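Local coordinates for probable TonB-dependent siderophore receptor PiuA (Acinetobacter baumannii, PDB 5FP1), which probably takes up iron across the outer membrane by binding ferric siderophores, possibly including ferric enterobactin at micromolar affinity, at residues T589-E594 / P619-Q624; G643-D648 / P661-Y666. All blocks are in the same frame, centred on the assembly; numbering follows the deposited sequence.

Contact 1. Residues T589-E594 / P619-Q624; sequences TYLDSE and PNVPKQ. With C8E ((hydroxyethyloxy)tri(ethyloxy)octane), chain I.
L591 and Y590 of one barrel strand meet the incoming chain 619-624 just where it turns from loop into the neighbouring strand. The tight part is centred on L591. Its backbone N donates to K623 O at 2.7 Å in a nearly straight bond (168° at the hydrogen), although the N lies well above the carbonyl plane. The same oxygen receives the CA-H of Y590 and sits over one face of the Y590 ring, offset toward the rim. Beside this bond, L591 CD1 packs against V621 CG2 at 3.7 Å, while L591 CB rests on P622 O. V621 also sends CG1 to the side chain of S593.

Toward the loop the backbones part, and a water links them: it lies 2.8 Å from L591 O, within hydrogen-bonding reach, and 2.6 Å from S593 OG, with a weak, long bond to V621 O. S593 OG is gripped further by M618 N.

The more exposed side is formed by the Y590 ring and the stems of K623 and Q624. With CG anti to the backbone N (chi1 -172°), the Y590 ring runs alongside K623, its OH 3.7 Å from K623 CG, and Q624 CG reaches Y590 CD2 obliquely at 3.5 Å. The K623 end leads away; Q624 holds Y588 OH through OE1, while its NE2 lies 3.5 Å from C8 of the bound detergent.

Antiparallel pairing thus begins with Y590 and Q624, a non-hydrogen-bonded pair. Beyond it, one strong backbone bond, a small apolar cluster and a water take over, consistent with a loop merging into a barrel strand beside a strand that continues, with S593 OG bound by M618 N and the water.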
ATOM      1  N   THR A 589      10.422  -5.496 -14.342  1.00 19.06           N
ATOM      2  CA  THR A 589      11.103  -4.262 -13.963  1.00 18.49           C
ATOM      3  C   THR A 589      12.546  -4.511 -13.594  1.00 22.20           C
ATOM      4  O   THR A 589      12.876  -5.545 -13.012  1.00 21.30           O
ATOM      5  CB  THR A 589      10.343  -3.510 -12.819  1.00 20.84           C
ATOM      6  OG1 THR A 589      10.913  -2.204 -12.632  1.00 20.31           O
ATOM      7  CG2 THR A 589      10.378  -4.282 -11.504  1.00 19.56           C
ATOM      8  N   TYR A 590      13.398  -3.576 -13.997  1.00 19.81           N
ATOM      9  CA  TYR A 590      14.782  -3.530 -13.596  1.00 19.12           C
ATOM     10  C   TYR A 590      15.005  -2.220 -12.854  1.00 21.67           C
ATOM     11  O   TYR A 590      14.648  -1.144 -13.341  1.00 21.61           O
ATOM     12  CB  TYR A 590      15.710  -3.634 -14.823  1.00 22.75           C
ATOM     13  CG  TYR A 590      17.146  -3.780 -14.423  1.00 27.39           C
ATOM     14  CD1 TYR A 590      17.900  -2.687 -14.052  1.00 32.45           C
ATOM     15  CD2 TYR A 590      17.741  -5.034 -14.369  1.00 32.78           C
ATOM     16  CE1 TYR A 590      19.212  -2.837 -13.628  1.00 38.73           C
ATOM     17  CE2 TYR A 590      19.038  -5.188 -13.960  1.00 40.49           C
ATOM     18  CZ  TYR A 590      19.772  -4.088 -13.598  1.00 43.67           C
ATOM     19  OH  TYR A 590      21.075  -4.266 -13.201  1.00 61.34           O
ATOM     20  N   LEU A 591      15.554  -2.302 -11.646  1.00 21.38           N
ATOM     21  CA  LEU A 591      15.679  -1.131 -10.805  1.00 19.02           C
ATOM     22  C   LEU A 591      17.074  -1.033 -10.231  1.00 22.11           C
ATOM     23  O   LEU A 591      17.443  -1.771  -9.311  1.00 27.82           O
ATOM     24  CB  LEU A 591      14.650  -1.172  -9.661  1.00 20.94           C
ATOM     25  CG  LEU A 591      13.192  -1.233 -10.076  1.00 19.30           C
ATOM     26  CD1 LEU A 591      12.301  -1.599  -8.892  1.00 22.19           C
ATOM     27  CD2 LEU A 591      12.775   0.103 -10.640  1.00 21.61           C
ATOM     28  N   ASP A 592      17.843  -0.101 -10.766  1.00 20.21           N
ATOM     29  CA  ASP A 592      19.194   0.138 -10.324  1.00 19.65           C
ATOM     30  C   ASP A 592      19.193   1.287  -9.308  1.00 21.62           C
ATOM     31  O   ASP A 592      19.195   2.471  -9.666  1.00 19.36           O
ATOM     32  CB  ASP A 592      20.076   0.444 -11.535  1.00 22.80           C
ATOM     33  CG  ASP A 592      21.524   0.663 -11.167  1.00 27.29           C
ATOM     34  OD1 ASP A 592      21.964   0.235 -10.089  1.00 30.99           O
ATOM     35  OD2 ASP A 592      22.217   1.322 -11.952  1.00 38.84           O
ATOM     36  N   SER A 593      19.143   0.923  -8.024  1.00 20.69           N
ATOM     37  CA  SER A 593      18.966   1.902  -6.961  1.00 17.31           C
ATOM     38  C   SER A 593      20.296   2.236  -6.336  1.00 19.68           C
ATOM     39  O   SER A 593      21.176   1.411  -6.283  1.00 20.92           O
ATOM     40  CB  SER A 593      17.981   1.377  -5.882  1.00 17.40           C
ATOM     41  OG  SER A 593      18.465   0.204  -5.238  1.00 17.57           O
ATOM     42  N   GLU A 594      20.410   3.438  -5.793  1.00 18.97           N
ATOM     43  CA  GLU A 594      21.638   3.870  -5.186  1.00 19.72           C
ATOM     44  C   GLU A 594      21.399   4.855  -4.064  1.00 18.88           C
ATOM     45  O   GLU A 594      20.734   5.885  -4.221  1.00 19.52           O
ATOM     46  CB  GLU A 594      22.545   4.515  -6.246  1.00 21.32           C
ATOM     47  CG  GLU A 594      23.857   4.999  -5.707  1.00 24.04           C
ATOM     48  CD  GLU A 594      24.597   5.825  -6.747  1.00 33.87           C
ATOM     49  OE1 GLU A 594      24.389   7.058  -6.846  1.00 33.87           O
ATOM     50  OE2 GLU A 594      25.327   5.207  -7.511  1.00 36.74           O
ATOM     51  N   PRO A 619      17.447  -0.202   0.288  1.00 18.30           N
ATOM     52  CA  PRO A 619      16.608  -1.240   0.863  1.00 19.32           C
ATOM     53  C   PRO A 619      15.217  -1.247   0.275  1.00 19.22           C
ATOM     54  O   PRO A 619      14.762  -0.251  -0.316  1.00 19.59           O
ATOM     55  CB  PRO A 619      16.534  -0.874   2.360  1.00 23.02           C
ATOM     56  CG  PRO A 619      17.007   0.529   2.483  1.00 27.50           C
ATOM     57  CD  PRO A 619      17.703   0.923   1.208  1.00 21.12           C
ATOM     58  N   ASN A 620      14.552  -2.386   0.415  1.00 17.61           N
ATOM     59  CA  ASN A 620      13.185  -2.527  -0.005  1.00 18.14           C
ATOM     60  C   ASN A 620      13.003  -2.287  -1.508  1.00 21.08           C
ATOM     61  O   ASN A 620      11.937  -1.849  -1.949  1.00 21.91           O
ATOM     62  CB  ASN A 620      12.303  -1.605   0.840  1.00 20.56           C
ATOM     63  CG  ASN A 620      12.603  -1.729   2.331  1.00 27.31           C
ATOM     64  OD1 ASN A 620      13.017  -0.768   2.977  1.00 26.87           O
ATOM     65  ND2 ASN A 620      12.476  -2.935   2.862  1.00 25.07           N
ATOM     66  N   VAL A 621      14.045  -2.578  -2.279  1.00 20.19           N
ATOM     67  CA  VAL A 621      13.931  -2.612  -3.735  1.00 25.24           C
ATOM     68  C   VAL A 621      14.805  -3.653  -4.408  1.00 21.13           C
ATOM     69  O   VAL A 621      16.032  -3.702  -4.245  1.00 25.74           O
ATOM     70  CB  VAL A 621      14.053  -1.208  -4.421  1.00 35.98           C
ATOM     71  CG1 VAL A 621      15.077  -0.344  -3.780  1.00 30.81           C
ATOM     72  CG2 VAL A 621      14.400  -1.346  -5.902  1.00 41.80           C
ATOM     73  N   PRO A 622      14.164  -4.531  -5.180  1.00 20.00           N
ATOM     74  CA  PRO A 622      14.915  -5.554  -5.887  1.00 20.83           C
ATOM     75  C   PRO A 622      15.496  -5.008  -7.174  1.00 25.27           C
ATOM     76  O   PRO A 622      14.896  -4.131  -7.809  1.00 24.12           O
ATOM     77  CB  PRO A 622      13.857  -6.589  -6.217  1.00 18.08           C
ATOM     78  CG  PRO A 622      12.599  -5.758  -6.419  1.00 19.91           C
ATOM     79  CD  PRO A 622      12.723  -4.616  -5.444  1.00 20.98           C
ATOM     80  N   LYS A 623      16.643  -5.539  -7.579  1.00 23.24           N
ATOM     81  CA  LYS A 623      17.238  -5.117  -8.842  1.00 24.28           C
ATOM     82  C   LYS A 623      16.373  -5.521 -10.037  1.00 21.25           C
ATOM     83  O   LYS A 623      16.340  -4.820 -11.055  1.00 22.65           O
ATOM     84  CB  LYS A 623      18.629  -5.727  -8.994  1.00 27.77           C
ATOM     85  CG  LYS A 623      19.546  -4.927  -9.894  1.00 48.43           C
ATOM     86  CD  LYS A 623      21.003  -5.268  -9.632  1.00 61.00           C
ATOM     87  CE  LYS A 623      21.462  -4.752  -8.281  1.00 66.56           C
ATOM     88  NZ  LYS A 623      22.701  -5.456  -7.847  1.00 70.84           N
ATOM     89  N   GLN A 624      15.727  -6.676  -9.922  1.00 19.88           N
ATOM     90  CA  GLN A 624      14.809  -7.186 -10.952  1.00 23.43           C
ATOM     91  C   GLN A 624      13.604  -7.795 -10.284  1.00 21.04           C
ATOM     92  O   GLN A 624      13.729  -8.372  -9.198  1.00 24.18           O
ATOM     93  CB  GLN A 624      15.456  -8.293 -11.798  1.00 27.59           C
ATOM     94  CG  GLN A 624      16.602  -7.837 -12.661  1.00 36.47           C
ATOM     95  CD  GLN A 624      16.965  -8.895 -13.681  1.00 37.02           C
ATOM     96  OE1 GLN A 624      16.381  -8.959 -14.758  1.00 32.01           O
ATOM     97  NE2 GLN A 624      17.916  -9.749 -13.328  1.00 45.10           N
TER
HETATM   98  C1  C8E I1723      10.485 -12.152 -17.465  1.00 54.85           C
HETATM   99  C2  C8E I1723      11.894 -12.698 -17.345  1.00 56.10           C
HETATM  100  C3  C8E I1723      12.333 -12.877 -15.895  1.00 57.01           C
HETATM  101  C4  C8E I1723      13.735 -12.309 -15.697  1.00 55.62           C
HETATM  102  C5  C8E I1723      14.476 -12.950 -14.526  1.00 62.72           C
HETATM  103  C6  C8E I1723      15.952 -13.082 -14.883  1.00 55.25           C
HETATM  104  C7  C8E I1723      16.820 -13.453 -13.689  1.00 51.91           C
HETATM  105  C8  C8E I1723      18.277 -13.121 -13.991  1.00 56.67           C
HETATM  106  O9  C8E I1723      19.025 -13.152 -12.780  1.00 65.76           O
HETATM  107  O   HOH W   1      17.891  -1.944  -6.525  1.00 33.18           O

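Contact 2. Residues G643-D648 / P661-Y666; sequences GAVYSD and PSYVRY
Strand 643-647 and strand 663-666 run antiparallel at 164°, their axes 4.6 Å apart at closest approach, as neighbouring hairpin strands of the beta-barrel. In one hydrogen-bonded pair V645 N to R665 O and R665 N to V645 O are both 2.8 Å; in the next S647 N to Y663 O and Y663 N to S647 O are both 3.0 Å. The non-hydrogen-bonded pairs A644-Y666 and Y646-V664 lie between and beyond them, with CA-H...O contacts to neighbouring carbonyls.

On the face of A644 and Y646, V664 CG2 meets the edge of the Y646 ring 3.9 Å from CD1, and A644 CB touches Y666 CD1. Y646 also touches a bound detergent, consistent with a lipid-facing wall. On the other face, Y663 CG sits between backbone N and carbonyl carbon (chi1 63°), folding the ring across the strand pair to lay CE2 and CZ 3.6 Å from S647 CB. Its ring stacks with Y692, and R665 forms a salt bridge with D667.

Toward the hairpin loop, S647 OG donates to D648 O, and a water bridges D648 O and P661 O. Chemistry thus divides by face: A644/Y646/V664/Y666 is apolar and aromatic, V645/S647/Y663/R665 mixed and charged, consistent with the lumen side.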
ATOM      1  N   GLY A 643       0.047 -18.536 -12.694  1.00 27.75           N
ATOM      2  CA  GLY A 643       0.813 -17.340 -12.366  1.00 23.26           C
ATOM      3  C   GLY A 643       2.191 -17.657 -11.883  1.00 23.99           C
ATOM      4  O   GLY A 643       2.457 -18.755 -11.351  1.00 23.30           O
ATOM      5  N   ALA A 644       3.085 -16.700 -12.077  1.00 22.41           N
ATOM      6  CA  ALA A 644       4.424 -16.753 -11.525  1.00 24.02           C
ATOM      7  C   ALA A 644       4.767 -15.345 -11.045  1.00 27.93           C
ATOM      8  O   ALA A 644       4.490 -14.375 -11.745  1.00 23.91           O
ATOM      9  CB  ALA A 644       5.431 -17.199 -12.570  1.00 30.52           C
ATOM     10  N   VAL A 645       5.355 -15.257  -9.857  1.00 24.30           N
ATOM     11  CA  VAL A 645       5.861 -14.004  -9.262  1.00 22.50           C
ATOM     12  C   VAL A 645       7.336 -14.220  -8.919  1.00 23.39           C
ATOM     13  O   VAL A 645       7.672 -15.156  -8.186  1.00 24.00           O
ATOM     14  CB  VAL A 645       5.059 -13.659  -7.972  1.00 25.02           C
ATOM     15  CG1 VAL A 645       5.660 -12.474  -7.229  1.00 27.86           C
ATOM     16  CG2 VAL A 645       3.616 -13.338  -8.335  1.00 28.46           C
ATOM     17  N   TYR A 646       8.204 -13.367  -9.459  1.00 21.00           N
ATOM     18  CA  TYR A 646       9.616 -13.417  -9.228  1.00 20.84           C
ATOM     19  C   TYR A 646      10.110 -12.097  -8.641  1.00 19.30           C
ATOM     20  O   TYR A 646       9.748 -11.023  -9.097  1.00 20.29           O
ATOM     21  CB  TYR A 646      10.370 -13.662 -10.539  1.00 23.57           C
ATOM     22  CG  TYR A 646      11.807 -13.230 -10.478  1.00 24.16           C
ATOM     23  CD1 TYR A 646      12.761 -13.973  -9.779  1.00 25.61           C
ATOM     24  CD2 TYR A 646      12.225 -12.071 -11.119  1.00 27.52           C
ATOM     25  CE1 TYR A 646      14.084 -13.556  -9.712  1.00 25.69           C
ATOM     26  CE2 TYR A 646      13.535 -11.667 -11.075  1.00 26.24           C
ATOM     27  CZ  TYR A 646      14.462 -12.405 -10.380  1.00 27.75           C
ATOM     28  OH  TYR A 646      15.754 -11.944 -10.356  1.00 28.31           O
ATOM     29  N   SER A 647      11.001 -12.198  -7.684  1.00 19.77           N
ATOM     30  CA  SER A 647      11.759 -11.043  -7.203  1.00 21.01           C
ATOM     31  C   SER A 647      13.198 -11.424  -6.969  1.00 22.17           C
ATOM     32  O   SER A 647      13.491 -12.520  -6.476  1.00 23.65           O
ATOM     33  CB  SER A 647      11.167 -10.527  -5.899  1.00 20.11           C
ATOM     34  OG  SER A 647      11.867  -9.353  -5.454  1.00 21.47           O
ATOM     35  N   ASP A 648      14.108 -10.525  -7.296  1.00 21.02           N
ATOM     36  CA  ASP A 648      15.489 -10.677  -6.854  1.00 21.57           C
ATOM     37  C   ASP A 648      15.539 -10.427  -5.333  1.00 23.16           C
ATOM     38  O   ASP A 648      14.524 -10.070  -4.698  1.00 19.65           O
ATOM     39  CB  ASP A 648      16.361  -9.706  -7.594  1.00 23.23           C
ATOM     40  CG  ASP A 648      17.846 -10.104  -7.600  1.00 28.52           C
ATOM     41  OD1 ASP A 648      18.250 -11.148  -7.036  1.00 25.65           O
ATOM     42  OD2 ASP A 648      18.602  -9.332  -8.175  1.00 29.95           O
ATOM     43  N   PRO A 661      16.426 -13.546   0.289  1.00 22.15           N
ATOM     44  CA  PRO A 661      16.876 -13.983  -1.037  1.00 23.26           C
ATOM     45  C   PRO A 661      15.827 -13.860  -2.121  1.00 21.91           C
ATOM     46  O   PRO A 661      14.631 -13.685  -1.838  1.00 19.56           O
ATOM     47  CB  PRO A 661      17.251 -15.464  -0.828  1.00 27.33           C
ATOM     48  CG  PRO A 661      16.535 -15.879   0.406  1.00 29.49           C
ATOM     49  CD  PRO A 661      16.399 -14.649   1.264  1.00 25.48           C
ATOM     50  N   SER A 662      16.271 -13.980  -3.369  1.00 19.81           N
ATOM     51  CA  SER A 662      15.364 -14.063  -4.502  1.00 20.79           C
ATOM     52  C   SER A 662      14.441 -15.252  -4.398  1.00 23.22           C
ATOM     53  O   SER A 662      14.719 -16.218  -3.686  1.00 21.91           O
ATOM     54  CB  SER A 662      16.168 -14.199  -5.798  1.00 24.71           C
ATOM     55  OG  SER A 662      16.881 -15.418  -5.789  1.00 24.95           O
ATOM     56  N   TYR A 663      13.340 -15.194  -5.121  1.00 21.89           N
ATOM     57  CA  TYR A 663      12.361 -16.265  -5.122  1.00 20.48           C
ATOM     58  C   TYR A 663      11.474 -16.201  -6.361  1.00 21.69           C
ATOM     59  O   TYR A 663      11.313 -15.149  -6.998  1.00 21.67           O
ATOM     60  CB  TYR A 663      11.447 -16.193  -3.877  1.00 20.76           C
ATOM     61  CG  TYR A 663      10.609 -14.924  -3.814  1.00 19.03           C
ATOM     62  CD1 TYR A 663       9.397 -14.838  -4.454  1.00 20.88           C
ATOM     63  CD2 TYR A 663      11.066 -13.806  -3.151  1.00 18.22           C
ATOM     64  CE1 TYR A 663       8.636 -13.676  -4.419  1.00 19.12           C
ATOM     65  CE2 TYR A 663      10.313 -12.638  -3.106  1.00 20.57           C
ATOM     66  CZ  TYR A 663       9.107 -12.566  -3.752  1.00 23.32           C
ATOM     67  OH  TYR A 663       8.352 -11.388  -3.697  1.00 23.85           O
ATOM     68  N   VAL A 664      10.857 -17.341  -6.652  1.00 21.78           N
ATOM     69  CA  VAL A 664       9.726 -17.442  -7.560  1.00 23.22           C
ATOM     70  C   VAL A 664       8.605 -18.206  -6.879  1.00 21.81           C
ATOM     71  O   VAL A 664       8.829 -19.241  -6.257  1.00 25.01           O
ATOM     72  CB  VAL A 664      10.111 -18.213  -8.843  1.00 25.96           C
ATOM     73  CG1 VAL A 664       8.953 -18.194  -9.815  1.00 28.52           C
ATOM     74  CG2 VAL A 664      11.330 -17.590  -9.469  1.00 29.23           C
ATOM     75  N   ARG A 665       7.396 -17.693  -6.999  1.00 20.87           N
ATOM     76  CA  ARG A 665       6.221 -18.244  -6.354  1.00 21.19           C
ATOM     77  C   ARG A 665       5.196 -18.463  -7.442  1.00 25.23           C
ATOM     78  O   ARG A 665       4.973 -17.565  -8.256  1.00 25.30           O
ATOM     79  CB  ARG A 665       5.665 -17.262  -5.325  1.00 23.90           C
ATOM     80  CG  ARG A 665       4.247 -17.554  -4.848  1.00 27.30           C
ATOM     81  CD  ARG A 665       3.377 -16.307  -4.906  1.00 31.62           C
ATOM     82  NE  ARG A 665       1.950 -16.591  -4.724  1.00 27.26           N
ATOM     83  CZ  ARG A 665       1.298 -16.494  -3.576  1.00 28.72           C
ATOM     84  NH1 ARG A 665       1.922 -16.077  -2.485  1.00 30.34           N
ATOM     85  NH2 ARG A 665       0.005 -16.764  -3.529  1.00 31.61           N
ATOM     86  N   TYR A 666       4.592 -19.650  -7.465  1.00 25.67           N
ATOM     87  CA  TYR A 666       3.584 -20.009  -8.469  1.00 23.46           C
ATOM     88  C   TYR A 666       2.176 -20.091  -7.914  1.00 25.42           C
ATOM     89  O   TYR A 666       1.956 -20.408  -6.740  1.00 24.31           O
ATOM     90  CB  TYR A 666       3.940 -21.374  -9.079  1.00 26.21           C
ATOM     91  CG  TYR A 666       5.317 -21.397  -9.671  1.00 24.46           C
ATOM     92  CD1 TYR A 666       5.562 -20.842 -10.907  1.00 28.75           C
ATOM     93  CD2 TYR A 666       6.375 -21.952  -8.984  1.00 29.21           C
ATOM     94  CE1 TYR A 666       6.832 -20.849 -11.454  1.00 27.81           C
ATOM     95  CE2 TYR A 666       7.643 -21.952  -9.511  1.00 28.14           C
ATOM     96  CZ  TYR A 666       7.858 -21.410 -10.755  1.00 28.16           C
ATOM     97  OH  TYR A 666       9.125 -21.409 -11.285  1.00 34.91           O
TER
HETATM   98  O   HOH W   2      13.443 -10.988  -2.265  1.00 18.59           O

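Overall arrangement
Contacts 1 and 2 illustrate how a TonB-dependent receptor barrel is built from neighbour pairings that follow one another along the chain. Contact 1 closes before contact 2 opens, and their centres lie 15 Å apart, on the same side of the chain's centre. Between strand 582-597 and strand 659-673 stand 624-635 and 638-651; the first starts in contact 1, the second carries half of contact 2. The contacts touch directly: Q624 O and D648 N are 2.9 Å apart, a probable hydrogen bond, and P622 packs on S647. Four successive antiparallel strands are thereby joined edge to edge, giving one continuous stretch of the barrel wall that surrounds the plug.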